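Local coordinates for protein flagellar assembly factor FliW (Geobacillus thermodenitrificans, PDB 5DMD) that probably acts as an antagonist of CsrA, binding it and relieving its repression of target genes such as flagellin, and takes part in flagellum assembly by binding flagellin, at residues F35-L40 against I46-V51; I4-K7 against D11-I14; D18-E23 against I113-H118; G57-E62 against L96-P101; Y70-D75 against V90-I95. The protein carries 1 engineered substitution. All coordinates share one frame; numbering follows the deposited sequence.

Interaction 1: residues F35-L40 against I46-V51. Engineered in segment 35-40: Q39 (natural residue Pro).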
# COMPACT_ATOMS: atom_id res chain seq x y z
N PHE A 35 -7.91 -6.80 4.93
CA PHE A 35 -7.06 -5.78 5.52
C PHE A 35 -7.90 -4.57 5.91
O PHE A 35 -8.97 -4.30 5.36
CB PHE A 35 -6.00 -5.30 4.52
CG PHE A 35 -4.91 -6.29 4.29
CD1 PHE A 35 -5.04 -7.29 3.33
CD2 PHE A 35 -3.73 -6.22 5.02
CE1 PHE A 35 -4.01 -8.21 3.12
CE2 PHE A 35 -2.71 -7.14 4.83
CZ PHE A 35 -2.84 -8.13 3.87
N VAL A 36 -7.39 -3.83 6.88
CA VAL A 36 -7.94 -2.52 7.21
C VAL A 36 -6.81 -1.51 7.07
O VAL A 36 -5.63 -1.84 7.24
CB VAL A 36 -8.57 -2.48 8.63
CG1 VAL A 36 -7.56 -2.90 9.69
CG2 VAL A 36 -9.16 -1.12 8.94
N LEU A 37 -7.17 -0.28 6.71
CA LEU A 37 -6.21 0.81 6.55
C LEU A 37 -6.31 1.71 7.77
O LEU A 37 -7.37 2.27 8.04
CB LEU A 37 -6.50 1.61 5.28
CG LEU A 37 -6.00 1.06 3.93
CD1 LEU A 37 -6.52 -0.34 3.63
CD2 LEU A 37 -6.38 2.02 2.81
N LEU A 38 -5.20 1.84 8.50
CA LEU A 38 -5.19 2.56 9.77
C LEU A 38 -4.20 3.70 9.69
O LEU A 38 -2.99 3.48 9.55
CB LEU A 38 -4.82 1.62 10.92
CG LEU A 38 -5.61 0.33 11.06
CD1 LEU A 38 -4.97 -0.58 12.09
CD2 LEU A 38 -7.05 0.67 11.47
N GLN A 39 -4.70 4.93 9.83
CA GLN A 39 -3.83 6.09 9.80
C GLN A 39 -2.85 6.06 10.98
O GLN A 39 -3.23 5.73 12.11
CB GLN A 39 -4.66 7.37 9.83
CG GLN A 39 -5.45 7.60 8.55
CD GLN A 39 -5.98 9.02 8.43
OE1 GLN A 39 -6.91 9.40 9.14
NE2 GLN A 39 -5.39 9.80 7.54
N LEU A 40 -1.59 6.35 10.68
CA LEU A 40 -0.56 6.56 11.70
C LEU A 40 -0.75 7.99 12.17
O LEU A 40 -0.16 8.93 11.63
CB LEU A 40 0.82 6.33 11.11
CG LEU A 40 1.52 5.01 11.39
CD1 LEU A 40 3.03 5.17 11.31
CD2 LEU A 40 1.12 4.45 12.75
N ILE A 46 -0.02 5.45 6.43
CA ILE A 46 -1.18 4.60 6.67
C ILE A 46 -0.67 3.18 6.80
O ILE A 46 0.22 2.77 6.04
CB ILE A 46 -2.19 4.69 5.50
CG1 ILE A 46 -2.57 6.14 5.18
CG2 ILE A 46 -3.44 3.84 5.77
CD1 ILE A 46 -1.67 6.82 4.17
N ILE A 47 -1.21 2.42 7.75
CA ILE A 47 -0.84 1.02 7.94
C ILE A 47 -1.84 0.14 7.21
O ILE A 47 -3.05 0.20 7.47
CB ILE A 47 -0.79 0.64 9.43
CG1 ILE A 47 0.14 1.58 10.19
CG2 ILE A 47 -0.31 -0.81 9.56
CD1 ILE A 47 1.55 1.61 9.62
N LEU A 48 -1.33 -0.70 6.31
CA LEU A 48 -2.13 -1.78 5.72
C LEU A 48 -2.07 -2.95 6.69
O LEU A 48 -1.08 -3.68 6.73
CB LEU A 48 -1.57 -2.14 4.35
CG LEU A 48 -2.34 -3.22 3.58
CD1 LEU A 48 -3.73 -2.73 3.21
CD2 LEU A 48 -1.54 -3.65 2.35
N GLN A 49 -3.13 -3.14 7.48
CA GLN A 49 -3.12 -4.05 8.63
C GLN A 49 -3.98 -5.28 8.33
O GLN A 49 -5.18 -5.15 8.08
CB GLN A 49 -3.67 -3.34 9.86
CG GLN A 49 -3.83 -4.23 11.08
CD GLN A 49 -2.50 -4.67 11.65
OE1 GLN A 49 -1.67 -3.85 12.04
NE2 GLN A 49 -2.28 -5.99 11.67
N SER A 50 -3.38 -6.46 8.40
CA SER A 50 -4.16 -7.69 8.28
C SER A 50 -5.13 -7.81 9.45
O SER A 50 -4.78 -7.58 10.60
CB SER A 50 -3.22 -8.90 8.29
OG SER A 50 -3.98 -10.08 8.44
N VAL A 51 -6.37 -8.22 9.13
CA VAL A 51 -7.39 -8.49 10.14
C VAL A 51 -7.19 -9.84 10.82
O VAL A 51 -7.77 -10.08 11.89
CB VAL A 51 -8.74 -8.39 9.40
CG1 VAL A 51 -9.91 -8.85 10.26
CG2 VAL A 51 -8.96 -6.99 8.92
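F35 sets its CG opposite its own carbonyl carbon (chi1 -73°), while L48 sets its CG opposite its backbone N (chi1 -178°); together these choices bring the phenylalanine CD2 to 3.6 Å from L48 CG. L48 CD2 stands 4.3 Å above the plane of the F35 ring, displaced toward the rim, and the other methyl, L48 CD1, meets L37 CD1 at 3.7 Å. Further along the same face, I46 CG2 touches L37 CB. The two segments are the arms of an antiparallel beta hairpin made by strands 34-39 and 45-50. V36-Q49 and L38-I47 are its hydrogen-bonded pairs, and the bond from I47 N to L38 O is short at 2.7 Å and almost straight (174° at the hydrogen). On the opposite face L38 CD1 lies 3.8 Å from Q49 CB, and L40 CG packs on I47 CD1 beyond it. The Q49 chain bends at its second torsion and carries the amide away from strand 34-39. Every polar atom of this buried amide is engaged: NE2 donates to S50 O (3.2 Å), lying in the carbonyl plane on a lone pair, and also meets P54 O, while OE1 accepts from K7 N.

Interaction 2: residues I4-K7 against D11-I14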
# COMPACT_ATOMS: atom_id res chain seq x y z
N ILE A 4 -9.53 -6.88 16.84
CA ILE A 4 -8.31 -7.48 16.31
C ILE A 4 -7.12 -6.96 17.09
O ILE A 4 -7.19 -5.90 17.71
CB ILE A 4 -8.13 -7.24 14.78
CG1 ILE A 4 -7.98 -5.75 14.45
CG2 ILE A 4 -9.29 -7.84 13.99
CD1 ILE A 4 -7.54 -5.45 13.00
N ALA A 5 -6.02 -7.71 17.07
CA ALA A 5 -4.73 -7.16 17.45
C ALA A 5 -4.04 -6.58 16.21
O ALA A 5 -4.34 -6.96 15.07
CB ALA A 5 -3.85 -8.22 18.11
N THR A 6 -3.13 -5.63 16.44
CA THR A 6 -2.46 -4.92 15.35
C THR A 6 -0.97 -4.77 15.63
O THR A 6 -0.49 -5.04 16.74
CB THR A 6 -3.04 -3.52 15.10
OG1 THR A 6 -2.70 -2.67 16.21
CG2 THR A 6 -4.55 -3.55 14.92
N LYS A 7 -0.25 -4.30 14.62
CA LYS A 7 1.19 -4.11 14.76
C LYS A 7 1.52 -2.83 15.52
O LYS A 7 2.43 -2.82 16.35
CB LYS A 7 1.86 -4.08 13.39
CG LYS A 7 3.38 -4.00 13.48
CD LYS A 7 4.03 -4.50 12.20
CE LYS A 7 5.51 -4.14 12.19
NZ LYS A 7 6.16 -4.63 10.94
N ASP A 11 -4.87 -3.25 20.48
CA ASP A 11 -6.12 -3.91 20.14
C ASP A 11 -7.18 -2.87 19.78
O ASP A 11 -7.44 -1.95 20.56
CB ASP A 11 -6.64 -4.73 21.33
CG ASP A 11 -5.81 -5.97 21.61
OD1 ASP A 11 -4.78 -6.21 20.96
OD2 ASP A 11 -6.19 -6.71 22.55
N ILE A 12 -7.84 -3.05 18.63
CA ILE A 12 -8.84 -2.09 18.18
C ILE A 12 -10.12 -2.81 17.77
O ILE A 12 -10.14 -4.01 17.50
CB ILE A 12 -8.34 -1.15 17.04
CG1 ILE A 12 -8.15 -1.91 15.72
CG2 ILE A 12 -7.02 -0.47 17.41
CD1 ILE A 12 -7.69 -1.08 14.61
N GLU A 13 -11.19 -2.03 17.67
CA GLU A 13 -12.48 -2.52 17.20
C GLU A 13 -12.64 -2.10 15.75
O GLU A 13 -12.42 -0.94 15.40
CB GLU A 13 -13.61 -1.91 18.04
CG GLU A 13 -15.01 -2.24 17.55
CD GLU A 13 -16.08 -1.62 18.43
OE1 GLU A 13 -15.80 -1.42 19.64
OE2 GLU A 13 -17.18 -1.33 17.93
N ILE A 14 -13.01 -3.06 14.89
CA ILE A 14 -13.19 -2.77 13.48
C ILE A 14 -14.59 -3.18 13.07
O ILE A 14 -15.20 -4.09 13.64
CB ILE A 14 -12.13 -3.42 12.56
CG1 ILE A 14 -12.17 -4.94 12.67
CG2 ILE A 14 -10.74 -2.89 12.89
CD1 ILE A 14 -11.52 -5.64 11.49
O HOH W 1 -2.52 -5.37 19.34
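I4 and I12 lie side by side, both pointing the same way, as the hydrogen-bonded pair of a small two-stranded antiparallel hairpin near the N-terminus. I4 N donates to I12 O (3.0 Å) and I12 N returns a bond to I4 O (3.1 Å). The tight part is apolar and faces the body of the protein. I4 CG1, placed between its backbone N and carbonyl carbon (chi1 63°), comes within 4.0 Å of I12 CG1, and T6 CG2 crosses I12 at about a right angle to touch its CD1. A further touch, of the I14 CD1 methyl on I4 CG2, is tentative, since I14 adopts two conformers. Beneath this cluster lie L38, under T6 and I12, and V51, under I4 and I14. Replacing I4 by an alanine would probably open a gap beside I12 CG1 and over V51. The opposite side is looser and more polar. T6 OG1 turns back to G10 O, the A5 methyl merely brushes the D11 carboxylate, and a single water spans the gap, accepting from T6 N at 3.0 Å and donating to D11 OD1 at 2.9 Å.

Interaction 3: residues D18-E23 against I113-H118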
# COMPACT_ATOMS: atom_id res chain seq x y z
N ASP A 18 -15.26 -1.50 7.26
CA ASP A 18 -13.89 -1.01 7.23
C ASP A 18 -12.99 -1.91 6.40
O ASP A 18 -11.90 -1.48 5.99
CB ASP A 18 -13.30 -0.98 8.64
CG ASP A 18 -14.00 0.02 9.55
OD1 ASP A 18 -14.43 1.09 9.08
OD2 ASP A 18 -14.09 -0.27 10.76
N ILE A 19 -13.40 -3.15 6.14
CA ILE A 19 -12.50 -4.16 5.60
C ILE A 19 -12.37 -4.00 4.09
O ILE A 19 -13.37 -3.89 3.38
CB ILE A 19 -12.97 -5.58 5.97
CG1 ILE A 19 -12.96 -5.73 7.49
CG2 ILE A 19 -12.13 -6.65 5.28
CD1 ILE A 19 -13.44 -7.07 7.99
N VAL A 20 -11.13 -3.98 3.61
CA VAL A 20 -10.84 -4.06 2.18
C VAL A 20 -10.48 -5.50 1.87
O VAL A 20 -9.55 -6.07 2.46
CB VAL A 20 -9.69 -3.12 1.78
CG1 VAL A 20 -9.44 -3.21 0.27
CG2 VAL A 20 -10.01 -1.69 2.18
N ARG A 21 -11.22 -6.10 0.93
CA ARG A 21 -10.96 -7.47 0.52
C ARG A 21 -9.94 -7.49 -0.61
O ARG A 21 -10.09 -6.78 -1.61
CB ARG A 21 -12.24 -8.17 0.06
CG ARG A 21 -11.99 -9.60 -0.39
CD ARG A 21 -13.25 -10.35 -0.78
NE ARG A 21 -12.99 -11.77 -0.96
CZ ARG A 21 -12.72 -12.62 0.02
NH1 ARG A 21 -12.75 -12.25 1.29
NH2 ARG A 21 -12.42 -13.88 -0.27
N PHE A 22 -8.90 -8.29 -0.43
CA PHE A 22 -7.89 -8.58 -1.45
C PHE A 22 -8.17 -10.02 -1.91
O PHE A 22 -7.74 -10.98 -1.26
CB PHE A 22 -6.50 -8.45 -0.83
CG PHE A 22 -6.02 -7.02 -0.69
CD1 PHE A 22 -6.60 -6.15 0.20
CD2 PHE A 22 -4.94 -6.58 -1.45
CE1 PHE A 22 -6.14 -4.86 0.33
CE2 PHE A 22 -4.47 -5.29 -1.33
CZ PHE A 22 -5.07 -4.43 -0.44
N GLU A 23 -8.88 -10.17 -3.02
CA GLU A 23 -9.37 -11.49 -3.40
C GLU A 23 -8.23 -12.46 -3.73
O GLU A 23 -8.38 -13.68 -3.55
CB GLU A 23 -10.36 -11.38 -4.55
CG GLU A 23 -11.66 -10.69 -4.13
CD GLU A 23 -12.60 -10.43 -5.29
OE1 GLU A 23 -12.17 -10.60 -6.46
OE2 GLU A 23 -13.75 -10.03 -5.04
N ILE A 113 -0.06 -0.68 -4.15
CA ILE A 113 -1.35 -1.14 -3.65
C ILE A 113 -2.44 -0.30 -4.32
O ILE A 113 -2.41 0.94 -4.23
CB ILE A 113 -1.42 -0.99 -2.12
CG1 ILE A 113 -0.35 -1.85 -1.42
CG2 ILE A 113 -2.83 -1.33 -1.61
CD1 ILE A 113 -0.62 -3.34 -1.50
N VAL A 114 -3.41 -0.96 -4.94
CA VAL A 114 -4.46 -0.30 -5.71
C VAL A 114 -5.79 -0.71 -5.09
O VAL A 114 -6.08 -1.90 -4.99
CB VAL A 114 -4.41 -0.73 -7.18
CG1 VAL A 114 -5.52 -0.04 -7.97
CG2 VAL A 114 -3.03 -0.45 -7.77
N ILE A 115 -6.60 0.28 -4.70
CA ILE A 115 -7.86 0.00 -4.02
C ILE A 115 -9.00 0.72 -4.74
O ILE A 115 -8.92 1.93 -4.98
CB ILE A 115 -7.79 0.43 -2.54
CG1 ILE A 115 -6.77 -0.44 -1.80
CG2 ILE A 115 -9.17 0.36 -1.89
CD1 ILE A 115 -6.50 -0.01 -0.37
N ASN A 116 -10.05 -0.03 -5.07
CA ASN A 116 -11.33 0.58 -5.41
C ASN A 116 -12.01 0.90 -4.09
O ASN A 116 -12.49 -0.01 -3.40
CB ASN A 116 -12.19 -0.34 -6.28
CG ASN A 116 -13.50 0.31 -6.70
OD1 ASN A 116 -14.08 1.11 -5.96
ND2 ASN A 116 -13.98 -0.04 -7.89
N VAL A 117 -12.04 2.18 -3.73
CA VAL A 117 -12.44 2.57 -2.38
C VAL A 117 -13.89 2.19 -2.11
O VAL A 117 -14.19 1.56 -1.09
CB VAL A 117 -12.19 4.07 -2.16
CG1 VAL A 117 -12.57 4.45 -0.74
CG2 VAL A 117 -10.74 4.42 -2.42
N HIS A 118 -14.81 2.58 -2.99
CA HIS A 118 -16.22 2.38 -2.68
C HIS A 118 -16.66 0.93 -2.80
O HIS A 118 -17.65 0.54 -2.17
CB HIS A 118 -17.13 3.35 -3.45
CG HIS A 118 -17.45 2.93 -4.85
ND1 HIS A 118 -16.59 3.16 -5.91
CD2 HIS A 118 -18.55 2.33 -5.38
CE1 HIS A 118 -17.14 2.69 -7.02
NE2 HIS A 118 -18.32 2.19 -6.73
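I113 opens the contact by presenting its CG2 methyl to F22, 4.0 Å from the ring carbon CZ. The methyl arrives at the ring edge, close to the ring plane, and the two side chains stand at about a right angle. F22 also meets F35 edge to face. At V114 the side chain points away from segment 18-23, to the other side of its own strand, and adds nothing to this contact. I115 returns to the side of I113: with CG1 anti to the carbonyl carbon (chi1 -65°), CG2 lies anti to the backbone N and meets V20 CG1 at 4.2 Å. The two side chains pass at a slant, and L37 touches both residues. Strands 20-21 and 106-116 belong to the same antiparallel sheet but are not bonded neighbours in it. The nearest CA atoms, those of V20 and I115, are 8.0 Å apart, and only side chains bridge the space, consistent with a curled, perhaps barrel-like, antiparallel sheet closing on itself. V20 bonds through its backbone to F35, and R21 bonds through its backbone to R120 and G122, so the short strand has partners from two parts of the sheet. Beyond I115 the chain leaves the apolar cluster, and from N116 onward, where the strand gives way to a turn, no side chain comes near segment 18-23.

Interaction 4: residues G57-E62 against L96-P101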
# COMPACT_ATOMS: atom_id res chain seq x y z
N GLY A 57 1.58 -5.88 9.11
CA GLY A 57 1.16 -4.50 8.96
C GLY A 57 2.19 -3.67 8.22
O GLY A 57 3.25 -3.36 8.76
N PHE A 58 1.88 -3.30 6.98
CA PHE A 58 2.82 -2.59 6.12
C PHE A 58 2.63 -1.08 6.21
O PHE A 58 1.50 -0.59 6.34
CB PHE A 58 2.65 -3.04 4.67
CG PHE A 58 2.77 -4.53 4.48
CD1 PHE A 58 1.66 -5.35 4.58
CD2 PHE A 58 4.00 -5.09 4.19
CE1 PHE A 58 1.78 -6.73 4.41
CE2 PHE A 58 4.13 -6.47 4.00
CZ PHE A 58 3.02 -7.29 4.11
N VAL A 59 3.73 -0.34 6.11
CA VAL A 59 3.69 1.12 6.13
C VAL A 59 3.50 1.62 4.71
O VAL A 59 4.32 1.34 3.84
CB VAL A 59 4.98 1.70 6.74
CG1 VAL A 59 4.89 3.22 6.74
CG2 VAL A 59 5.18 1.17 8.15
N LEU A 60 2.44 2.39 4.49
CA LEU A 60 2.07 2.91 3.18
C LEU A 60 2.16 4.43 3.16
O LEU A 60 1.96 5.10 4.18
CB LEU A 60 0.64 2.53 2.83
CG LEU A 60 0.35 1.17 2.20
CD1 LEU A 60 1.04 0.02 2.90
CD2 LEU A 60 -1.17 0.96 2.21
N ILE A 61 2.45 4.97 1.98
CA ILE A 61 2.25 6.38 1.70
C ILE A 61 1.41 6.49 0.45
O ILE A 61 1.39 5.59 -0.40
CB ILE A 61 3.56 7.18 1.49
CG1 ILE A 61 4.41 6.56 0.37
CG2 ILE A 61 4.37 7.25 2.77
CD1 ILE A 61 5.49 7.51 -0.19
N GLU A 62 0.73 7.61 0.31
CA GLU A 62 0.21 7.97 -0.99
C GLU A 62 1.40 8.43 -1.84
O GLU A 62 2.14 9.33 -1.42
CB GLU A 62 -0.81 9.09 -0.82
CG GLU A 62 -1.38 9.57 -2.12
CD GLU A 62 -2.68 8.86 -2.42
OE1 GLU A 62 -2.77 8.22 -3.48
OE2 GLU A 62 -3.59 8.91 -1.58
N LEU A 96 6.51 1.29 2.05
CA LEU A 96 7.83 1.75 2.44
C LEU A 96 8.66 0.64 3.06
O LEU A 96 8.15 -0.25 3.75
CB LEU A 96 7.72 2.89 3.46
CG LEU A 96 6.91 4.12 3.07
CD1 LEU A 96 7.08 5.21 4.14
CD2 LEU A 96 7.32 4.64 1.69
N THR A 97 9.97 0.71 2.82
CA THR A 97 10.95 -0.04 3.59
C THR A 97 11.58 1.01 4.50
O THR A 97 12.41 1.81 4.06
CB THR A 97 11.97 -0.69 2.67
OG1 THR A 97 11.28 -1.60 1.80
CG2 THR A 97 12.98 -1.49 3.49
N VAL A 98 11.14 1.03 5.76
CA VAL A 98 11.48 2.08 6.70
C VAL A 98 12.90 1.89 7.20
O VAL A 98 13.25 0.81 7.71
CB VAL A 98 10.48 2.12 7.86
CG1 VAL A 98 10.81 3.27 8.81
CG2 VAL A 98 9.07 2.28 7.33
N ALA A 99 13.72 2.92 7.09
CA ALA A 99 15.10 2.88 7.53
C ALA A 99 15.29 3.65 8.83
O ALA A 99 14.44 4.45 9.24
CB ALA A 99 16.02 3.46 6.44
N ASP A 100 16.42 3.38 9.47
CA ASP A 100 16.94 4.18 10.58
C ASP A 100 18.30 4.73 10.17
O ASP A 100 19.24 3.94 9.97
CB ASP A 100 17.07 3.34 11.85
CG ASP A 100 17.02 4.17 13.12
OD1 ASP A 100 16.71 5.38 13.03
OD2 ASP A 100 17.30 3.62 14.20
N PRO A 101 18.46 6.04 10.00
CA PRO A 101 17.47 7.10 10.24
C PRO A 101 16.38 7.10 9.19
O PRO A 101 16.56 6.53 8.11
CB PRO A 101 18.32 8.38 10.18
CG PRO A 101 19.49 8.05 9.29
CD PRO A 101 19.63 6.54 9.26
O HOH W 2 6.28 -1.45 5.39
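L96 points its side chain toward strand 57-61, into the angle between V59 and I61. Its CB lies 3.8 Å from V59 O, the carbonyl that also accepts the backbone N-H of L96 (2.8 Å, 175° at the hydrogen). CG comes next, turned away from its own carbonyl carbon (chi1 -56°) and 4.0 Å from I61 CG2. At the tip the two methyls divide the work. CD1 settles between I61 CG2 at 3.7 Å and V59 CG1 at 3.9 Å, whereas CD2 reaches I61 CG1 at 3.7 Å and also touches I61 CD1. L96 and I61 cross at about a right angle, and F45 and L138 also border the leucine. Shortening L96 to an alanine is likely to open a gap beside I61 CG1 and CG2 and take one apolar neighbour from V59 CG1. V98 adds a looser touch, its CG2 against V59 CG2. On the backbone, a water accepts from V59 N (2.9 Å) and donates to L96 O (2.8 Å). The pairing of strands 57-61 and 90-97, direct at I61-V94 and from L96 N to V59 O, is carried by this water between V59 N and L96 O, consistent with two antiparallel strands beginning to splay.

Interaction 5: residues Y70-D75 against V90-I95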
# COMPACT_ATOMS: atom_id res chain seq x y z
N TYR A 70 4.92 10.15 -10.36
CA TYR A 70 4.55 8.74 -10.40
C TYR A 70 3.34 8.55 -11.30
O TYR A 70 2.27 9.12 -11.05
CB TYR A 70 4.21 8.26 -8.99
CG TYR A 70 4.06 6.76 -8.85
CD1 TYR A 70 5.04 5.89 -9.30
CD2 TYR A 70 2.93 6.22 -8.25
CE1 TYR A 70 4.90 4.51 -9.16
CE2 TYR A 70 2.78 4.86 -8.10
CZ TYR A 70 3.77 4.01 -8.55
OH TYR A 70 3.61 2.65 -8.39
N GLU A 71 3.51 7.75 -12.35
CA GLU A 71 2.44 7.52 -13.31
C GLU A 71 2.47 6.05 -13.69
O GLU A 71 3.51 5.54 -14.12
CB GLU A 71 2.64 8.41 -14.54
CG GLU A 71 1.44 8.50 -15.47
CD GLU A 71 1.74 9.30 -16.72
OE1 GLU A 71 1.54 8.77 -17.83
OE2 GLU A 71 2.17 10.47 -16.59
N ILE A 72 1.34 5.37 -13.53
CA ILE A 72 1.24 3.96 -13.83
C ILE A 72 0.07 3.73 -14.77
O ILE A 72 -0.85 4.54 -14.87
CB ILE A 72 1.11 3.08 -12.56
CG1 ILE A 72 -0.26 3.28 -11.91
CG2 ILE A 72 2.24 3.39 -11.59
CD1 ILE A 72 -0.49 2.39 -10.69
N ASP A 73 0.12 2.60 -15.47
CA ASP A 73 -0.94 2.23 -16.40
C ASP A 73 -1.37 0.83 -16.00
O ASP A 73 -0.63 -0.14 -16.20
CB ASP A 73 -0.45 2.30 -17.84
CG ASP A 73 -1.53 1.95 -18.84
OD1 ASP A 73 -2.72 2.13 -18.52
OD2 ASP A 73 -1.19 1.54 -19.97
N LEU A 74 -2.55 0.73 -15.39
CA LEU A 74 -3.04 -0.55 -14.91
C LEU A 74 -3.49 -1.42 -16.07
O LEU A 74 -4.11 -0.94 -17.02
CB LEU A 74 -4.22 -0.33 -13.96
CG LEU A 74 -3.91 0.43 -12.67
CD1 LEU A 74 -5.19 0.63 -11.87
CD2 LEU A 74 -2.87 -0.28 -11.84
N ASP A 75 -3.18 -2.71 -15.97
CA ASP A 75 -3.53 -3.68 -16.99
C ASP A 75 -5.03 -3.96 -16.96
O ASP A 75 -5.71 -3.76 -15.96
CB ASP A 75 -2.76 -4.98 -16.74
CG ASP A 75 -3.09 -5.59 -15.39
OD1 ASP A 75 -2.56 -5.10 -14.36
OD2 ASP A 75 -3.88 -6.55 -15.36
N VAL A 90 -10.24 5.08 -7.57
CA VAL A 90 -9.01 4.42 -7.14
C VAL A 90 -8.28 5.24 -6.09
O VAL A 90 -8.15 6.46 -6.23
CB VAL A 90 -8.09 4.20 -8.36
CG1 VAL A 90 -6.75 3.63 -7.93
CG2 VAL A 90 -8.76 3.29 -9.36
N ALA A 91 -7.80 4.57 -5.05
CA ALA A 91 -6.76 5.10 -4.19
C ALA A 91 -5.49 4.27 -4.39
O ALA A 91 -5.55 3.04 -4.45
CB ALA A 91 -7.17 5.02 -2.72
N LEU A 92 -4.36 4.96 -4.53
CA LEU A 92 -3.08 4.33 -4.77
C LEU A 92 -2.16 4.54 -3.57
O LEU A 92 -2.13 5.63 -2.98
CB LEU A 92 -2.38 4.93 -5.99
CG LEU A 92 -2.89 4.66 -7.41
CD1 LEU A 92 -2.00 5.38 -8.41
CD2 LEU A 92 -2.96 3.17 -7.72
N TYR A 93 -1.38 3.52 -3.25
CA TYR A 93 -0.41 3.58 -2.16
C TYR A 93 0.82 2.82 -2.61
O TYR A 93 0.74 1.91 -3.44
CB TYR A 93 -0.92 2.91 -0.88
CG TYR A 93 -2.22 3.52 -0.38
CD1 TYR A 93 -2.22 4.69 0.38
CD2 TYR A 93 -3.44 2.94 -0.68
CE1 TYR A 93 -3.40 5.25 0.81
CE2 TYR A 93 -4.63 3.50 -0.24
CZ TYR A 93 -4.60 4.65 0.51
OH TYR A 93 -5.79 5.20 0.94
N VAL A 94 1.97 3.19 -2.04
CA VAL A 94 3.17 2.37 -2.17
C VAL A 94 3.70 2.02 -0.78
O VAL A 94 3.53 2.77 0.18
CB VAL A 94 4.27 3.02 -3.04
CG1 VAL A 94 3.84 3.07 -4.51
CG2 VAL A 94 4.62 4.41 -2.52
N ILE A 95 4.34 0.87 -0.69
CA ILE A 95 4.83 0.36 0.59
C ILE A 95 6.26 0.83 0.83
O ILE A 95 7.12 0.74 -0.05
CB ILE A 95 4.72 -1.17 0.64
CG1 ILE A 95 3.26 -1.56 0.50
CG2 ILE A 95 5.30 -1.73 1.95
CD1 ILE A 95 3.03 -3.04 0.42
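The connecting loop that leads into helix 76-81 lies across one face of strand 90-97, with Y70 set over V94 and I72 over L92. The backbones stay well apart, the nearest CA atoms, of I72 and L92, being 10.0 Å from each other, so the contact is built from side chains alone. Y70 carries its ring to V94 with CG anti to the backbone N (chi1 -169°). V94 CG1 approaches the hydroxyl end of the ring obliquely, 3.9 Å from OH and 4.1 Å from both CZ and CE2. The two side chains come from opposite directions. The hydroxyl is not left idle in this apolar setting: it bonds to L109 O, which fixes the end of the ring, while Y132 meets the ring with planes at about 60°. I72 and L92 reach toward each other tip to tip. Both chains are extended at their second torsion, and I72 CD1 stops 3.9 Å from L92 CD2 and 4.1 Å from L92 CD1. P112 touches both Y70 and I72, so the neighbouring strand 106-116 contributes to the same layer. At the far end of the loop D75 N-caps helix 76-81, its side chain capping a backbone N of the helix. The arrangement is that of a loop covering a beta sheet, in which inward-pointing residues of the loop meet every second residue of a strand.

Overall arrangement
Interaction 2 comes first along the chain, on a separate two-stranded sheet that packs against the hairpin of interaction 1, with centres about 10 Å apart. Interactions 1, 3, 4 and 5 all involve the large curled antiparallel sheet. Residues 18-23 and 113-118 of interaction 3 bracket the other three of these in sequence, bringing early and late strands together about 11 Å, centre to centre, from interaction 1. Strand 57-61 continues the sheet from the hairpin to strand 90-97, which interactions 4 and 5 share, their centres about 17 Å apart. Interactions 2 and 5, with centres about 27 Å apart, lie on opposite sides of the chain's centre. The monomer is thus built round one curled sheet, with 4-7/11-14 packed on the hairpin and loop 70-75 on strand 90-97.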